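Long-range contact in phosphopantetheine adenylyltransferase (Archaeoglobus fulgidus, PDB 3DO8), which probably transfers an adenylyl group reversibly from ATP to 4'-phosphopantetheine, yielding dephospho-CoA and pyrophosphate in coenzyme A biosynthesis: residues G28-M40 with F68-K81. Residues are numbered along the deposited sequence; the frame is centred on the assembly and turned at random.
Sequences GRDITIGVTSDRM and FEPEIVKITNPYGK
Strands 31-36 and 71-75 run parallel, their axes inclined by 38°, with I33 level with I72 and T36 with I75. Backbone atoms of I33, V35 and S37 form five hydrogen bonds with those of E71, V73 and I75, beginning with I33 N to E71 O (3.0 Å). Where the two segments diverge ahead of strand 31-36, a water accepts from E71 N and donates to R29 O and I31 O. On one sheet face T32 OG1 donates to E71 OE1 (2.7 Å) from above the carboxylate plane, while T32 CG2 meets both V73 methyls. I75 CD1 lies 3.4 Å from G34 C, where a side chain on G34 would clash. On the other face V35 CG2 meets I72 CG2, and I33 CD1 reaches P70 CB just ahead of the strand. Bends at chi2 and chi3 (-84° and -54°) lay the R29 chain over the F68 ring, with CD 3.5 Å from its centroid in a CH-pi contact. With an alanine at F68, the R29 chain is likely to lose the ring it lies on, and a gap to open beside I31 CD1. Strand 71-75 is the edge of the Rossmann-like nucleotidyltransferase sheet within this chain; strand 31-36 also pairs with strand 3-7, helix 51-66 packs on P70 and I72, and helix 14-27 meets I31 and F68 through I24.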
ATOM      1  N   GLY A  28      -3.690   8.133  -9.226  1.00 15.76           N
ATOM      2  CA  GLY A  28      -3.436   8.796 -10.501  1.00 16.84           C
ATOM      3  C   GLY A  28      -3.028  10.230 -10.253  1.00 16.82           C
ATOM      4  O   GLY A  28      -2.208  10.501  -9.412  1.00 18.04           O
ATOM      5  N   ARG A  29      -3.655  11.167 -10.969  1.00 17.64           N
ATOM      6  CA  ARG A  29      -3.423  12.593 -10.779  1.00 19.03           C
ATOM      7  C   ARG A  29      -4.134  13.160  -9.539  1.00 19.02           C
ATOM      8  O   ARG A  29      -3.920  14.334  -9.183  1.00 20.44           O
ATOM      9  CB  ARG A  29      -3.946  13.349 -11.969  1.00 20.25           C
ATOM     10  CG  ARG A  29      -3.507  12.824 -13.351  1.00 24.86           C
ATOM     11  CD  ARG A  29      -2.206  13.332 -13.772  1.00 27.48           C
ATOM     12  NE  ARG A  29      -2.137  14.803 -13.737  1.00 29.06           N
ATOM     13  CZ  ARG A  29      -2.235  15.632 -14.776  1.00 29.08           C
ATOM     14  NH1 ARG A  29      -2.123  16.939 -14.553  1.00 29.21           N
ATOM     15  NH2 ARG A  29      -2.409  15.185 -16.019  1.00 26.69           N
ATOM     16  N   ASP A  30      -4.953  12.340  -8.876  1.00 18.63           N
ATOM     17  CA  ASP A  30      -5.789  12.782  -7.754  1.00 19.92           C
ATOM     18  C   ASP A  30      -5.020  12.498  -6.480  1.00 20.38           C
ATOM     19  O   ASP A  30      -5.525  11.875  -5.553  1.00 21.75           O
ATOM     20  CB  ASP A  30      -7.119  12.001  -7.773  1.00 20.66           C
ATOM     21  CG  ASP A  30      -8.257  12.679  -6.993  1.00 22.83           C
ATOM     22  OD1 ASP A  30      -8.032  13.713  -6.330  1.00 27.63           O
ATOM     23  OD2 ASP A  30      -9.406  12.132  -7.050  1.00 28.91           O
ATOM     24  N   ILE A  31      -3.784  12.925  -6.460  1.00 20.35           N
ATOM     25  CA  ILE A  31      -2.909  12.778  -5.296  1.00 19.54           C
ATOM     26  C   ILE A  31      -2.442  14.170  -4.917  1.00 18.50           C
ATOM     27  O   ILE A  31      -2.370  15.073  -5.755  1.00 16.83           O
ATOM     28  CB  ILE A  31      -1.693  11.897  -5.571  1.00 20.15           C
ATOM     29  CG1 ILE A  31      -0.725  12.519  -6.596  1.00 20.47           C
ATOM     30  CG2 ILE A  31      -2.135  10.513  -6.074  1.00 22.69           C
ATOM     31  CD1 ILE A  31       0.554  11.726  -6.686  1.00 23.46           C
ATOM     32  N   THR A  32      -2.136  14.305  -3.642  1.00 16.49           N
ATOM     33  CA  THR A  32      -1.484  15.481  -3.106  1.00 16.34           C
ATOM     34  C   THR A  32      -0.261  15.020  -2.393  1.00 14.94           C
ATOM     35  O   THR A  32      -0.354  14.139  -1.513  1.00 15.40           O
ATOM     36  CB  THR A  32      -2.403  16.244  -2.144  1.00 16.82           C
ATOM     37  OG1 THR A  32      -3.610  16.589  -2.835  1.00 21.43           O
ATOM     38  CG2 THR A  32      -1.773  17.487  -1.675  1.00 19.14           C
ATOM     39  N   ILE A  33       0.895  15.570  -2.793  1.00 14.18           N
ATOM     40  CA  ILE A  33       2.146  15.283  -2.142  1.00 13.20           C
ATOM     41  C   ILE A  33       2.512  16.470  -1.246  1.00 13.18           C
ATOM     42  O   ILE A  33       2.737  17.577  -1.743  1.00 13.87           O
ATOM     43  CB  ILE A  33       3.311  15.022  -3.147  1.00 12.09           C
ATOM     44  CG1 ILE A  33       2.939  13.894  -4.129  1.00 12.71           C
ATOM     45  CG2 ILE A  33       4.570  14.689  -2.367  1.00 14.20           C
ATOM     46  CD1 ILE A  33       4.070  13.537  -5.095  1.00 15.21           C
ATOM     47  N   GLY A  34       2.556  16.229   0.056  1.00 12.18           N
ATOM     48  CA  GLY A  34       2.990  17.225   1.004  1.00 12.70           C
ATOM     49  C   GLY A  34       4.495  17.165   1.115  1.00 13.13           C
ATOM     50  O   GLY A  34       5.073  16.067   1.238  1.00 12.92           O
ATOM     51  N   VAL A  35       5.125  18.339   1.079  1.00 12.36           N
ATOM     52  CA  VAL A  35       6.559  18.446   1.313  1.00 13.23           C
ATOM     53  C   VAL A  35       6.755  19.362   2.534  1.00 13.64           C
ATOM     54  O   VAL A  35       6.201  20.473   2.596  1.00 13.78           O
ATOM     55  CB  VAL A  35       7.254  18.976   0.045  1.00 12.50           C
ATOM     56  CG1 VAL A  35       8.739  19.275   0.334  1.00 13.44           C
ATOM     57  CG2 VAL A  35       7.050  17.963  -1.110  1.00 12.66           C
ATOM     58  N   THR A  36       7.542  18.899   3.504  1.00 13.52           N
ATOM     59  CA  THR A  36       7.703  19.630   4.757  1.00 14.83           C
ATOM     60  C   THR A  36       8.341  21.003   4.528  1.00 15.63           C
ATOM     61  O   THR A  36       9.266  21.160   3.724  1.00 15.00           O
ATOM     62  CB  THR A  36       8.567  18.837   5.749  1.00 15.02           C
ATOM     63  OG1 THR A  36       9.783  18.459   5.111  1.00 15.22           O
ATOM     64  CG2 THR A  36       7.848  17.584   6.253  1.00 15.83           C
ATOM     65  N   SER A  37       7.866  21.998   5.263  1.00 16.83           N
ATOM     66  CA  SER A  37       8.542  23.291   5.318  1.00 17.62           C
ATOM     67  C   SER A  37       9.979  23.129   5.854  1.00 18.72           C
ATOM     68  O   SER A  37      10.311  22.116   6.497  1.00 17.64           O
ATOM     69  CB  SER A  37       7.742  24.215   6.247  1.00 17.99           C
ATOM     70  OG  SER A  37       7.927  23.774   7.573  1.00 17.35           O
ATOM     71  N   ASP A  38      10.824  24.130   5.628  1.00 20.81           N
ATOM     72  CA  ASP A  38      12.191  24.106   6.179  1.00 23.11           C
ATOM     73  C   ASP A  38      12.182  23.915   7.703  1.00 24.66           C
ATOM     74  O   ASP A  38      12.962  23.139   8.248  1.00 24.12           O
ATOM     75  CB  ASP A  38      12.922  25.401   5.834  1.00 23.55           C
ATOM     76  CG  ASP A  38      13.230  25.528   4.364  1.00 25.05           C
ATOM     77  OD1 ASP A  38      13.065  24.531   3.642  1.00 23.99           O
ATOM     78  OD2 ASP A  38      13.615  26.631   3.926  1.00 29.86           O
ATOM     79  N   ARG A  39      11.270  24.598   8.376  1.00 26.98           N
ATOM     80  CA  ARG A  39      11.186  24.515   9.844  1.00 29.48           C
ATOM     81  C   ARG A  39      11.015  23.079  10.294  1.00 29.96           C
ATOM     82  O   ARG A  39      11.747  22.564  11.138  1.00 29.97           O
ATOM     83  CB  ARG A  39      10.001  25.313  10.352  1.00 30.19           C
ATOM     84  CG  ARG A  39      10.302  26.734  10.700  1.00 33.88           C
ATOM     85  CD  ARG A  39       9.318  27.245  11.770  1.00 35.35           C
ATOM     86  NE  ARG A  39       8.961  28.651  11.553  1.00 41.19           N
ATOM     87  CZ  ARG A  39       9.813  29.681  11.609  1.00 43.21           C
ATOM     88  NH1 ARG A  39      11.115  29.499  11.867  1.00 45.26           N
ATOM     89  NH2 ARG A  39       9.357  30.915  11.388  1.00 42.87           N
ATOM     90  N   MET A  40      10.051  22.432   9.657  1.00 30.37           N
ATOM     91  CA  MET A  40       9.655  21.081   9.964  1.00 31.30           C
ATOM     92  C   MET A  40      10.710  20.044   9.579  1.00 32.15           C
ATOM     93  O   MET A  40      10.922  19.048  10.286  1.00 31.89           O
ATOM     94  CB  MET A  40       8.369  20.841   9.188  1.00 31.25           C
ATOM     95  CG  MET A  40       7.567  19.666   9.578  1.00 32.22           C
ATOM     96  SD  MET A  40       5.816  20.134   9.472  1.00 29.64           S
ATOM     97  CE  MET A  40       5.861  20.962  11.116  1.00 14.80           C
ATOM     98  N   PHE A  68       3.366  13.518 -15.431  1.00 13.26           N
ATOM     99  CA  PHE A  68       2.631  14.710 -14.989  1.00 13.90           C
ATOM    100  C   PHE A  68       3.340  15.432 -13.853  1.00 14.46           C
ATOM    101  O   PHE A  68       4.212  14.865 -13.192  1.00 13.19           O
ATOM    102  CB  PHE A  68       1.199  14.354 -14.607  1.00 14.20           C
ATOM    103  CG  PHE A  68       1.076  13.564 -13.358  1.00 13.61           C
ATOM    104  CD1 PHE A  68       0.724  14.183 -12.170  1.00 14.78           C
ATOM    105  CD2 PHE A  68       1.249  12.186 -13.347  1.00 13.82           C
ATOM    106  CE1 PHE A  68       0.573  13.444 -10.994  1.00 13.23           C
ATOM    107  CE2 PHE A  68       1.106  11.460 -12.153  1.00 13.92           C
ATOM    108  CZ  PHE A  68       0.726  12.108 -10.999  1.00 14.22           C
ATOM    109  N   GLU A  69       2.988  16.699 -13.690  1.00 15.92           N
ATOM    110  CA  GLU A  69       3.430  17.474 -12.545  1.00 17.21           C
ATOM    111  C   GLU A  69       2.431  17.318 -11.386  1.00 16.92           C
ATOM    112  O   GLU A  69       1.271  17.776 -11.486  1.00 17.49           O
ATOM    113  CB  GLU A  69       3.475  18.956 -12.906  1.00 18.08           C
ATOM    114  CG  GLU A  69       4.101  19.809 -11.792  1.00 20.54           C
ATOM    115  CD  GLU A  69       3.925  21.308 -12.035  1.00 23.59           C
ATOM    116  OE1 GLU A  69       4.074  21.717 -13.203  1.00 31.39           O
ATOM    117  OE2 GLU A  69       3.628  22.056 -11.073  1.00 31.71           O
ATOM    118  N   PRO A  70       2.861  16.717 -10.260  1.00 16.76           N
ATOM    119  CA  PRO A  70       1.952  16.486  -9.138  1.00 16.70           C
ATOM    120  C   PRO A  70       1.653  17.770  -8.373  1.00 17.28           C
ATOM    121  O   PRO A  70       2.487  18.668  -8.342  1.00 17.29           O
ATOM    122  CB  PRO A  70       2.749  15.536  -8.224  1.00 16.88           C
ATOM    123  CG  PRO A  70       4.156  15.898  -8.489  1.00 16.50           C
ATOM    124  CD  PRO A  70       4.239  16.293  -9.955  1.00 17.16           C
ATOM    125  N   GLU A  71       0.486  17.812  -7.739  1.00 17.75           N
ATOM    126  CA  GLU A  71       0.165  18.867  -6.791  1.00 18.43           C
ATOM    127  C   GLU A  71       1.072  18.705  -5.562  1.00 17.06           C
ATOM    128  O   GLU A  71       1.028  17.656  -4.893  1.00 17.40           O
ATOM    129  CB  GLU A  71      -1.315  18.807  -6.335  1.00 18.79           C
ATOM    130  CG  GLU A  71      -1.668  19.887  -5.270  1.00 20.45           C
ATOM    131  CD  GLU A  71      -3.062  19.799  -4.651  1.00 23.94           C
ATOM    132  OE1 GLU A  71      -3.677  18.694  -4.595  1.00 30.68           O
ATOM    133  OE2 GLU A  71      -3.523  20.882  -4.174  1.00 30.11           O
ATOM    134  N   ILE A  72       1.824  19.760  -5.245  1.00 17.07           N
ATOM    135  CA  ILE A  72       2.644  19.845  -4.036  1.00 16.89           C
ATOM    136  C   ILE A  72       2.017  20.845  -3.075  1.00 17.09           C
ATOM    137  O   ILE A  72       1.704  21.988  -3.454  1.00 17.97           O
ATOM    138  CB  ILE A  72       4.112  20.378  -4.292  1.00 17.10           C
ATOM    139  CG1 ILE A  72       4.867  19.495  -5.282  1.00 18.57           C
ATOM    140  CG2 ILE A  72       4.916  20.496  -2.978  1.00 17.34           C
ATOM    141  CD1 ILE A  72       4.937  18.144  -4.915  1.00 18.29           C
ATOM    142  N   VAL A  73       1.912  20.451  -1.831  1.00 16.13           N
ATOM    143  CA  VAL A  73       1.469  21.375  -0.790  1.00 17.66           C
ATOM    144  C   VAL A  73       2.539  21.417   0.303  1.00 16.58           C
ATOM    145  O   VAL A  73       3.145  20.391   0.633  1.00 16.35           O
ATOM    146  CB  VAL A  73       0.084  20.962  -0.249  1.00 18.63           C
ATOM    147  CG1 VAL A  73      -0.956  20.901  -1.390  1.00 22.38           C
ATOM    148  CG2 VAL A  73       0.156  19.652   0.410  1.00 19.90           C
ATOM    149  N   LYS A  74       2.852  22.605   0.811  1.00 16.47           N
ATOM    150  CA  LYS A  74       3.773  22.706   1.929  1.00 16.56           C
ATOM    151  C   LYS A  74       3.090  22.225   3.196  1.00 16.03           C
ATOM    152  O   LYS A  74       1.964  22.674   3.531  1.00 16.09           O
ATOM    153  CB  LYS A  74       4.250  24.152   2.124  1.00 16.48           C
ATOM    154  CG  LYS A  74       5.309  24.314   3.157  1.00 16.70           C
ATOM    155  CD  LYS A  74       5.687  25.787   3.363  1.00 18.90           C
ATOM    156  CE  LYS A  74       6.403  26.395   2.165  1.00 19.91           C
ATOM    157  NZ  LYS A  74       6.875  27.825   2.400  1.00 21.89           N
ATOM    158  N   ILE A  75       3.768  21.325   3.895  1.00 15.14           N
ATOM    159  CA  ILE A  75       3.329  20.838   5.210  1.00 15.73           C
ATOM    160  C   ILE A  75       3.939  21.765   6.267  1.00 15.81           C
ATOM    161  O   ILE A  75       5.153  21.897   6.354  1.00 15.11           O
ATOM    162  CB  ILE A  75       3.781  19.375   5.450  1.00 15.47           C
ATOM    163  CG1 ILE A  75       3.159  18.413   4.442  1.00 16.98           C
ATOM    164  CG2 ILE A  75       3.407  18.909   6.848  1.00 16.63           C
ATOM    165  CD1 ILE A  75       3.816  17.010   4.422  1.00 17.89           C
ATOM    166  N   THR A  76       3.079  22.441   7.030  1.00 15.68           N
ATOM    167  CA  THR A  76       3.505  23.401   8.055  1.00 16.59           C
ATOM    168  C   THR A  76       3.030  23.021   9.473  1.00 17.47           C
ATOM    169  O   THR A  76       3.242  23.756  10.440  1.00 18.88           O
ATOM    170  CB  THR A  76       2.987  24.790   7.673  1.00 16.61           C
ATOM    171  OG1 THR A  76       1.554  24.751   7.635  1.00 17.91           O
ATOM    172  CG2 THR A  76       3.551  25.185   6.275  1.00 18.43           C
ATOM    173  N   ASN A  77       2.408  21.857   9.598  1.00 16.68           N
ATOM    174  CA  ASN A  77       2.106  21.278  10.895  1.00 16.46           C
ATOM    175  C   ASN A  77       2.130  19.765  10.711  1.00 17.27           C
ATOM    176  O   ASN A  77       2.122  19.278   9.568  1.00 15.70           O
ATOM    177  CB  ASN A  77       0.749  21.816  11.388  1.00 15.99           C
ATOM    178  CG  ASN A  77      -0.426  21.143  10.704  1.00 15.62           C
ATOM    179  OD1 ASN A  77      -0.783  20.032  11.056  1.00 16.24           O
ATOM    180  ND2 ASN A  77      -1.051  21.822   9.740  1.00 17.12           N
ATOM    181  N   PRO A  78       2.170  19.005  11.821  1.00 18.76           N
ATOM    182  CA  PRO A  78       2.329  17.543  11.721  1.00 19.15           C
ATOM    183  C   PRO A  78       1.268  16.814  10.886  1.00 18.58           C
ATOM    184  O   PRO A  78       1.521  15.737  10.337  1.00 20.15           O
ATOM    185  CB  PRO A  78       2.227  17.080  13.169  1.00 19.82           C
ATOM    186  CG  PRO A  78       2.613  18.232  13.974  1.00 21.04           C
ATOM    187  CD  PRO A  78       2.149  19.468  13.222  1.00 19.89           C
ATOM    188  N   TYR A  79       0.076  17.379  10.822  1.00 17.34           N
ATOM    189  CA  TYR A  79      -1.026  16.760  10.122  1.00 16.20           C
ATOM    190  C   TYR A  79      -1.158  17.173   8.683  1.00 15.47           C
ATOM    191  O   TYR A  79      -1.932  16.554   7.938  1.00 15.10           O
ATOM    192  CB  TYR A  79      -2.347  17.133  10.787  1.00 15.90           C
ATOM    193  CG  TYR A  79      -2.456  16.619  12.179  1.00 15.48           C
ATOM    194  CD1 TYR A  79      -3.067  15.402  12.442  1.00 17.45           C
ATOM    195  CD2 TYR A  79      -1.935  17.335  13.245  1.00 14.04           C
ATOM    196  CE1 TYR A  79      -3.150  14.936  13.724  1.00 16.85           C
ATOM    197  CE2 TYR A  79      -2.011  16.865  14.522  1.00 16.91           C
ATOM    198  CZ  TYR A  79      -2.619  15.661  14.766  1.00 15.93           C
ATOM    199  OH  TYR A  79      -2.726  15.220  16.066  1.00 18.91           O
ATOM    200  N   GLY A  80      -0.472  18.242   8.297  1.00 15.25           N
ATOM    201  CA  GLY A  80      -0.733  18.862   6.993  1.00 15.81           C
ATOM    202  C   GLY A  80      -2.199  19.173   6.890  1.00 15.93           C
ATOM    203  O   GLY A  80      -2.776  19.758   7.813  1.00 15.35           O
ATOM    204  N   LYS A  81      -2.805  18.753   5.782  1.00 15.81           N
ATOM    205  CA  LYS A  81      -4.226  18.963   5.538  1.00 17.49           C
ATOM    206  C   LYS A  81      -5.106  17.766   5.918  1.00 15.60           C
ATOM    207  O   LYS A  81      -6.300  17.749   5.642  1.00 15.50           O
ATOM    208  CB  LYS A  81      -4.479  19.255   4.055  1.00 18.87           C
ATOM    209  CG  LYS A  81      -3.842  20.519   3.481  1.00 23.70           C
ATOM    210  CD  LYS A  81      -4.366  20.715   2.043  1.00 24.41           C
ATOM    211  CE  LYS A  81      -3.882  19.596   1.038  1.00 29.76           C
ATOM    212  NZ  LYS A  81      -4.889  19.267  -0.061  1.00 31.50           N
TER
HETATM  213  O   HOH W   1      -1.191  15.481  -8.301  1.00 23.08           O
HETATM  214  O   HOH W   2      -1.855  16.608 -11.177  1.00 72.12           O
HETATM  215  O   HOH W   3       9.571  26.601   4.120  1.00 21.41           O